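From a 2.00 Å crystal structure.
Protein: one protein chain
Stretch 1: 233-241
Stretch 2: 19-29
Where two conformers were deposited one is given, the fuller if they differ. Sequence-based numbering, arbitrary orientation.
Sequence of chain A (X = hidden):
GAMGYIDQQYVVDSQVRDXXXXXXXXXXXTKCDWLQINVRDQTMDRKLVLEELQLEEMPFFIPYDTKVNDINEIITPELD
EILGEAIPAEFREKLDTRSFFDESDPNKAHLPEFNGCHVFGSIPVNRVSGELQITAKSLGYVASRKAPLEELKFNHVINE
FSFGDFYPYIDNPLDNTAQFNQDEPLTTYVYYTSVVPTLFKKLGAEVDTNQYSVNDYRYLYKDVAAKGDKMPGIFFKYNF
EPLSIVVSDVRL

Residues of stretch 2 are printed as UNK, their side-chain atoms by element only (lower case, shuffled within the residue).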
ATOM      1  N   GLY A 233      -1.323   7.408 -10.122  1.00 19.51           N
ATOM      2  CA  GLY A 233      -1.409   7.172  -8.694  1.00 16.80           C
ATOM      3  C   GLY A 233      -0.721   5.911  -8.241  1.00 17.36           C
ATOM      4  O   GLY A 233       0.245   5.439  -8.849  1.00 16.46           O
ATOM      5  N   ILE A 234      -1.217   5.366  -7.142  1.00 15.20           N
ATOM      6  CA  ILE A 234      -0.601   4.200  -6.538  1.00 13.63           C
ATOM      7  C   ILE A 234      -1.704   3.156  -6.440  1.00 18.27           C
ATOM      8  O   ILE A 234      -2.743   3.399  -5.816  1.00 20.47           O
ATOM      9  CB  ILE A 234      -0.054   4.524  -5.133  1.00 16.32           C
ATOM     10  CG1 ILE A 234       1.020   5.620  -5.205  1.00 19.57           C
ATOM     11  CG2 ILE A 234       0.545   3.263  -4.491  1.00 14.66           C
ATOM     12  CD1 ILE A 234       1.283   6.328  -3.860  1.00 19.36           C
ATOM     13  N   PHE A 235      -1.487   1.999  -7.064  1.00 14.88           N
ATOM     14  CA  PHE A 235      -2.538   0.982  -7.168  1.00 20.59           C
ATOM     15  C   PHE A 235      -2.101  -0.366  -6.608  1.00 19.67           C
ATOM     16  O   PHE A 235      -1.030  -0.882  -6.949  1.00 18.63           O
ATOM     17  CB  PHE A 235      -2.943   0.802  -8.634  1.00 17.11           C
ATOM     18  CG  PHE A 235      -3.458   2.074  -9.296  1.00 23.17           C
ATOM     19  CD1 PHE A 235      -2.572   3.017  -9.819  1.00 21.19           C
ATOM     20  CD2 PHE A 235      -4.822   2.308  -9.420  1.00 27.72           C
ATOM     21  CE1 PHE A 235      -3.044   4.185 -10.436  1.00 17.74           C
ATOM     22  CE2 PHE A 235      -5.306   3.474 -10.044  1.00 29.24           C
ATOM     23  CZ  PHE A 235      -4.415   4.406 -10.551  1.00 25.78           C
ATOM     24  N   PHE A 236      -2.941  -0.947  -5.762  1.00 14.20           N
ATOM     25  CA  PHE A 236      -2.667  -2.276  -5.220  1.00 17.14           C
ATOM     26  C   PHE A 236      -3.700  -3.239  -5.779  1.00 19.58           C
ATOM     27  O   PHE A 236      -4.868  -3.187  -5.392  1.00 18.86           O
ATOM     28  CB  PHE A 236      -2.793  -2.254  -3.703  1.00 11.32           C
ATOM     29  CG  PHE A 236      -1.802  -1.335  -3.019  1.00 13.86           C
ATOM     30  CD1 PHE A 236      -2.113  -0.003  -2.785  1.00 17.37           C
ATOM     31  CD2 PHE A 236      -0.563  -1.816  -2.590  1.00 13.89           C
ATOM     32  CE1 PHE A 236      -1.204   0.853  -2.132  1.00 23.10           C
ATOM     33  CE2 PHE A 236       0.351  -0.971  -1.939  1.00 10.99           C
ATOM     34  CZ  PHE A 236       0.030   0.364  -1.711  1.00 17.55           C
ATOM     35  N   LYS A 237      -3.292  -4.086  -6.716  1.00 14.62           N
ATOM     36  CA  LYS A 237      -4.201  -5.102  -7.231  1.00 18.03           C
ATOM     37  C   LYS A 237      -4.031  -6.343  -6.382  1.00 20.96           C
ATOM     38  O   LYS A 237      -2.908  -6.692  -5.978  1.00 25.86           O
ATOM     39  CB  LYS A 237      -3.902  -5.418  -8.697  1.00 20.69           C
ATOM     40  CG  LYS A 237      -4.032  -4.211  -9.612  1.00 31.05           C
ATOM     41  CD  LYS A 237      -4.920  -4.518 -10.809  1.00 44.95           C
ATOM     42  CE  LYS A 237      -4.979  -3.330 -11.766  1.00 50.07           C
ATOM     43  NZ  LYS A 237      -5.872  -3.582 -12.938  1.00 54.62           N
ATOM     44  N   TYR A 238      -5.140  -6.997  -6.061  1.00 17.49           N
ATOM     45  CA  TYR A 238      -5.026  -8.199  -5.240  1.00 15.92           C
ATOM     46  C   TYR A 238      -5.915  -9.320  -5.741  1.00 21.37           C
ATOM     47  O   TYR A 238      -7.007  -9.090  -6.261  1.00 15.52           O
ATOM     48  CB  TYR A 238      -5.305  -7.888  -3.756  1.00 16.04           C
ATOM     49  CG  TYR A 238      -6.558  -7.065  -3.529  1.00 19.02           C
ATOM     50  CD1 TYR A 238      -7.801  -7.681  -3.455  1.00 16.90           C
ATOM     51  CD2 TYR A 238      -6.501  -5.679  -3.380  1.00 15.80           C
ATOM     52  CE1 TYR A 238      -8.950  -6.957  -3.236  1.00 21.19           C
ATOM     53  CE2 TYR A 238      -7.671  -4.932  -3.164  1.00 17.76           C
ATOM     54  CZ  TYR A 238      -8.887  -5.584  -3.094  1.00 24.10           C
ATOM     55  OH  TYR A 238     -10.071  -4.892  -2.890  1.00 32.40           O
ATOM     56  N   ASN A 239      -5.414 -10.541  -5.618  1.00 18.13           N
ATOM     57  CA  ASN A 239      -6.239 -11.713  -5.858  1.00 19.27           C
ATOM     58  C   ASN A 239      -5.893 -12.760  -4.811  1.00 17.72           C
ATOM     59  O   ASN A 239      -4.818 -12.708  -4.198  1.00 15.15           O
ATOM     60  CB  ASN A 239      -6.023 -12.272  -7.258  1.00 16.85           C
ATOM     61  CG  ASN A 239      -7.233 -13.018  -7.759  1.00 29.42           C
ATOM     62  OD1 ASN A 239      -8.080 -13.454  -6.958  1.00 26.45           O
ATOM     63  ND2 ASN A 239      -7.344 -13.161  -9.079  1.00 28.02           N
ATOM     64  N   PHE A 240      -6.793 -13.714  -4.615  1.00 15.93           N
ATOM     65  CA  PHE A 240      -6.644 -14.679  -3.531  1.00 15.64           C
ATOM     66  C   PHE A 240      -6.536 -16.078  -4.100  1.00 18.62           C
ATOM     67  O   PHE A 240      -7.403 -16.525  -4.851  1.00 17.78           O
ATOM     68  CB  PHE A 240      -7.824 -14.543  -2.555  1.00 23.29           C
ATOM     69  CG  PHE A 240      -7.951 -13.145  -1.988  1.00 18.01           C
ATOM     70  CD1 PHE A 240      -7.247 -12.780  -0.853  1.00 16.58           C
ATOM     71  CD2 PHE A 240      -8.739 -12.185  -2.632  1.00 18.50           C
ATOM     72  CE1 PHE A 240      -7.339 -11.479  -0.340  1.00 23.41           C
ATOM     73  CE2 PHE A 240      -8.829 -10.878  -2.130  1.00 20.22           C
ATOM     74  CZ  PHE A 240      -8.131 -10.531  -0.981  1.00 21.03           C
ATOM     75  N   GLU A 241      -5.448 -16.759  -3.758  1.00 19.94           N
ATOM     76  CA  GLU A 241      -5.185 -18.081  -4.310  1.00 20.42           C
ATOM     77  C   GLU A 241      -6.145 -19.107  -3.732  1.00 19.29           C
ATOM     78  O   GLU A 241      -6.497 -19.023  -2.547  1.00 18.81           O
ATOM     79  CB  GLU A 241      -3.739 -18.480  -4.012  1.00 19.56           C
ATOM     80  CG  GLU A 241      -2.737 -17.460  -4.556  1.00 19.00           C
ATOM     81  CD  GLU A 241      -1.317 -17.971  -4.524  1.00 19.57           C
ATOM     82  OE1 GLU A 241      -1.145 -19.146  -4.138  1.00 18.76           O
ATOM     83  OE2 GLU A 241      -0.379 -17.215  -4.892  1.00 18.05           O
ATOM     84  N   UNK A  19     -14.819 -12.270   3.430  1.00 29.33           N
ATOM     85  CA  UNK A  19     -14.172 -10.959   3.519  1.00 31.39           C
ATOM     86  C   UNK A  19     -12.768 -11.070   4.104  1.00 23.29           C
ATOM     87  O   UNK A  19     -12.414 -12.091   4.709  1.00 23.93           O
ATOM     88  c   UNK A  19     -14.984  -9.979   4.392  1.00 31.11           C
ATOM     89  c   UNK A  19     -16.407  -9.820   3.862  1.00 33.43           C
ATOM     90  o   UNK A  19     -15.036 -10.481   5.730  1.00 31.69           O
ATOM     91  N   UNK A  20     -11.982 -10.011   3.918  1.00 17.25           N
ATOM     92  CA  UNK A  20     -10.648  -9.910   4.501  1.00 18.50           C
ATOM     93  C   UNK A  20     -10.356  -8.441   4.785  1.00 19.27           C
ATOM     94  O   UNK A  20     -10.849  -7.564   4.066  1.00 20.12           O
ATOM     95  c   UNK A  20      -9.468  -9.673   2.261  1.00 16.72           C
ATOM     96  c   UNK A  20      -9.576 -10.505   3.554  1.00 24.31           C
ATOM     97  c   UNK A  20      -8.214 -10.613   4.264  1.00 19.94           C
ATOM     98  N   UNK A  21      -9.603  -8.157   5.847  1.00 18.21           N
ATOM     99  CA  UNK A  21      -9.148  -6.782   6.108  1.00 17.54           C
ATOM    100  C   UNK A  21      -7.869  -6.480   5.341  1.00 19.99           C
ATOM    101  O   UNK A  21      -6.925  -7.268   5.375  1.00 18.18           O
ATOM    102  c   UNK A  21     -11.030  -5.644   8.447  1.00 29.95           C
ATOM    103  c   UNK A  21     -10.065  -6.804   8.499  1.00 23.52           C
ATOM    104  n   UNK A  21     -10.490  -4.439   8.491  1.00 30.00           N
ATOM    105  o   UNK A  21     -12.245  -5.824   8.371  1.00 43.75           O
ATOM    106  c   UNK A  21      -8.860  -6.574   7.606  1.00 18.85           C
ATOM    107  N   UNK A  22      -7.831  -5.338   4.655  1.00 16.22           N
ATOM    108  CA  UNK A  22      -6.570  -4.848   4.105  1.00 13.61           C
ATOM    109  C   UNK A  22      -6.026  -3.801   5.058  1.00 13.80           C
ATOM    110  O   UNK A  22      -6.699  -2.800   5.348  1.00 16.92           O
ATOM    111  c   UNK A  22      -6.741  -4.242   2.697  1.00 16.99           C
ATOM    112  c   UNK A  22      -7.248  -5.312   1.725  1.00 20.76           C
ATOM    113  c   UNK A  22      -5.415  -3.689   2.199  1.00 14.77           C
ATOM    114  c   UNK A  22      -7.399  -4.825   0.263  1.00 20.52           C
ATOM    115  N   UNK A  23      -4.817  -4.033   5.566  1.00 16.52           N
ATOM    116  CA  UNK A  23      -4.220  -3.130   6.547  1.00 17.13           C
ATOM    117  C   UNK A  23      -3.148  -2.314   5.853  1.00 18.82           C
ATOM    118  O   UNK A  23      -2.279  -2.870   5.182  1.00 14.83           O
ATOM    119  n   UNK A  23      -3.978  -6.270   8.051  1.00 16.61           N
ATOM    120  c   UNK A  23      -4.470  -5.037   8.190  1.00 23.66           C
ATOM    121  o   UNK A  23      -5.577  -4.808   8.700  1.00 19.71           O
ATOM    122  c   UNK A  23      -3.593  -3.909   7.705  1.00 17.49           C
ATOM    123  N   UNK A  24      -3.189  -0.997   6.025  1.00 15.03           N
ATOM    124  CA  UNK A  24      -2.309  -0.109   5.275  0.53 18.81           C
ATOM    125  C   UNK A  24      -1.747   1.012   6.158  1.00 23.34           C
ATOM    126  O   UNK A  24      -2.457   1.567   6.987  1.00 16.99           O
ATOM    127  c   UNK A  24      -3.092   0.496   4.106  0.53 18.13           C
ATOM    128  c   UNK A  24      -4.670   2.157   2.503  0.53 31.48           C
ATOM    129  c   UNK A  24      -2.237   0.918   2.940  0.53 15.20           C
ATOM    130  s   UNK A  24      -3.148   1.764   1.631  0.53 35.73           S
ATOM    131  N   UNK A  25      -0.484   1.350   5.956  1.00 15.59           N
ATOM    132  CA  UNK A  25       0.104   2.490   6.626  1.00 19.62           C
ATOM    133  C   UNK A  25       1.113   2.973   5.612  1.00 15.47           C
ATOM    134  O   UNK A  25       2.107   2.297   5.344  1.00 12.96           O
ATOM    135  o   UNK A  25       0.890   3.435   9.894  1.00 37.26           O
ATOM    136  c   UNK A  25       0.782   2.079   7.936  1.00 21.44           C
ATOM    137  o   UNK A  25       2.011   4.123   8.141  1.00 20.56           O
ATOM    138  c   UNK A  25       1.274   3.290   8.724  1.00 29.24           C
ATOM    139  N   UNK A  26       0.808   4.098   4.970  1.00 13.67           N
ATOM    140  CA  UNK A  26       1.592   4.596   3.835  0.83 15.69           C
ATOM    141  C   UNK A  26       1.820   6.109   3.978  1.00 15.07           C
ATOM    142  O   UNK A  26       0.959   6.801   4.525  1.00 16.23           O
ATOM    143  c   UNK A  26      -0.048   2.344   1.118  0.83 29.47           C
ATOM    144  c   UNK A  26       1.555   4.839   1.283  0.83 19.84           C
ATOM    145  c   UNK A  26       0.835   4.282   2.511  0.83 18.04           C
ATOM    146  c   UNK A  26       0.665   2.763   2.366  0.83 21.25           C
ATOM    147  N   UNK A  27       2.964   6.613   3.500  1.00 14.49           N
ATOM    148  CA  UNK A  27       3.176   8.058   3.411  1.00 13.64           C
ATOM    149  C   UNK A  27       3.107   8.347   1.920  1.00 19.45           C
ATOM    150  O   UNK A  27       3.722   7.638   1.132  1.00 15.67           O
ATOM    151  c   UNK A  27       4.189   7.710   7.658  1.00 18.04           C
ATOM    152  c   UNK A  27       4.885   8.136   5.366  1.00 16.23           C
ATOM    153  c   UNK A  27       4.568   8.469   3.915  1.00 14.31           C
ATOM    154  o   UNK A  27       5.831   7.239   9.342  1.00 23.03           O
ATOM    155  c   UNK A  27       5.511   7.530   8.029  1.00 24.61           C
ATOM    156  c   UNK A  27       3.879   8.006   6.322  1.00 15.73           C
ATOM    157  c   UNK A  27       6.518   7.655   7.090  1.00 19.05           C
ATOM    158  c   UNK A  27       6.197   7.952   5.771  1.00 14.99           C
ATOM    159  N   UNK A  28       2.348   9.363   1.532  1.00 14.20           N
ATOM    160  CA  UNK A  28       2.289   9.798   0.128  1.00 14.53           C
ATOM    161  C   UNK A  28       2.818  11.229   0.062  1.00 17.20           C
ATOM    162  O   UNK A  28       2.483  12.043   0.923  1.00 16.61           O
ATOM    163  c   UNK A  28       0.835   9.782  -0.417  1.00 18.17           C
ATOM    164  c   UNK A  28       0.226   8.373  -0.296  1.00 17.28           C
ATOM    165  c   UNK A  28       0.802  10.230  -1.881  1.00 18.91           C
ATOM    166  N   UNK A  29       3.633  11.533  -0.952  1.00 16.18           N
ATOM    167  CA  UNK A  29       4.269  12.857  -1.108  1.00 18.73           C
ATOM    168  C   UNK A  29       3.298  13.897  -1.680  1.00 20.31           C
ATOM    169  O   UNK A  29       3.687  14.768  -2.463  1.00 20.91           O
ATOM    170  c   UNK A  29       5.503  12.697  -2.019  1.00 17.89           C
ATOM    171  n   UNK A  29       6.241  14.869  -1.100  1.00 20.25           N
ATOM    172  c   UNK A  29       6.486  13.865  -1.964  1.00 19.30           C
ATOM    173  o   UNK A  29       7.475  13.845  -2.698  1.00 21.63           O
TER

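Position 19 has three side-chain atoms, one carbon carrying an oxygen and a carbon; the branch at CB with a hydroxyl makes it Thr 19, exposed and out of reach of stretch 1. At position 20 one carbon carries two more, with no polar atom, and the group points toward stretch 1, one methyl lying 3.6 Å from CZ of Phe 240. This is Val 20, and the methyl is CG1.

Position 21 shows three carbons in a row, the third bearing oxygen and nitrogen: an amide on a long stem, Gln 21, with no contact across. Position 22 has four carbons forked at the first, one arm two carbons long. The tip of that arm sits over one face of the Tyr 238 ring, 3.4 Å from CE2 of Tyr 238. The residue is Ile 22; its CD1 lies 3.9 Å from the centroid of the Tyr 238 ring, 29° off the normal, a CH-pi contact.

Position 23 has two carbons, the second with oxygen and nitrogen: Asn 23, its amide hydrogen-bonded elsewhere in the structure. Position 24 is an unbranched run of two carbons, a sulfur and a carbon; in the conformer given the sulfur lies 4.3 Å from CE1 of Phe 236, oblique to the ring. This is Met 24, the sulfur its SD.

Position 25 ends its two carbons in a pair of oxygens, a carboxylate: Asp 25, out of reach. Position 26 repeats the four-carbon fork, and the end of its longer arm meets the same phenylalanine as the sulfur. It is Ile 26, with CD1 3.5 Å from CZ of Phe 236.

Position 27 has one carbon and a six-carbon ring bearing an oxygen: Tyr 27, with its ring out of reach. Position 28 is again one carbon carrying two, one of them 4.2 Å from CD1 of Ile 234; it is Val 28, and that methyl is CG2. Position 29, two carbons ending in oxygen and nitrogen, is Asn 29, its amide satisfied elsewhere.

The rule is alternation. Two strands, running nearly antiparallel at 160° with axes 10.6 Å apart at closest, face each other through side chains alone, and no hydrogen bond crosses. Even positions on both send apolar groups inward; on stretch 2 the odd ones between are polar and reach nothing opposite. The register pairs Val 20 with Phe 240, Ile 22 with Tyr 238 and Val 28 with Ile 234, while Phe 236 serves both Met 24 and Ile 26. Aromatic rings thus meet mostly slim aliphatic tips, burying a modest 297 Å².

Stretch 2, residues 19-29: TVQINMDIYVN
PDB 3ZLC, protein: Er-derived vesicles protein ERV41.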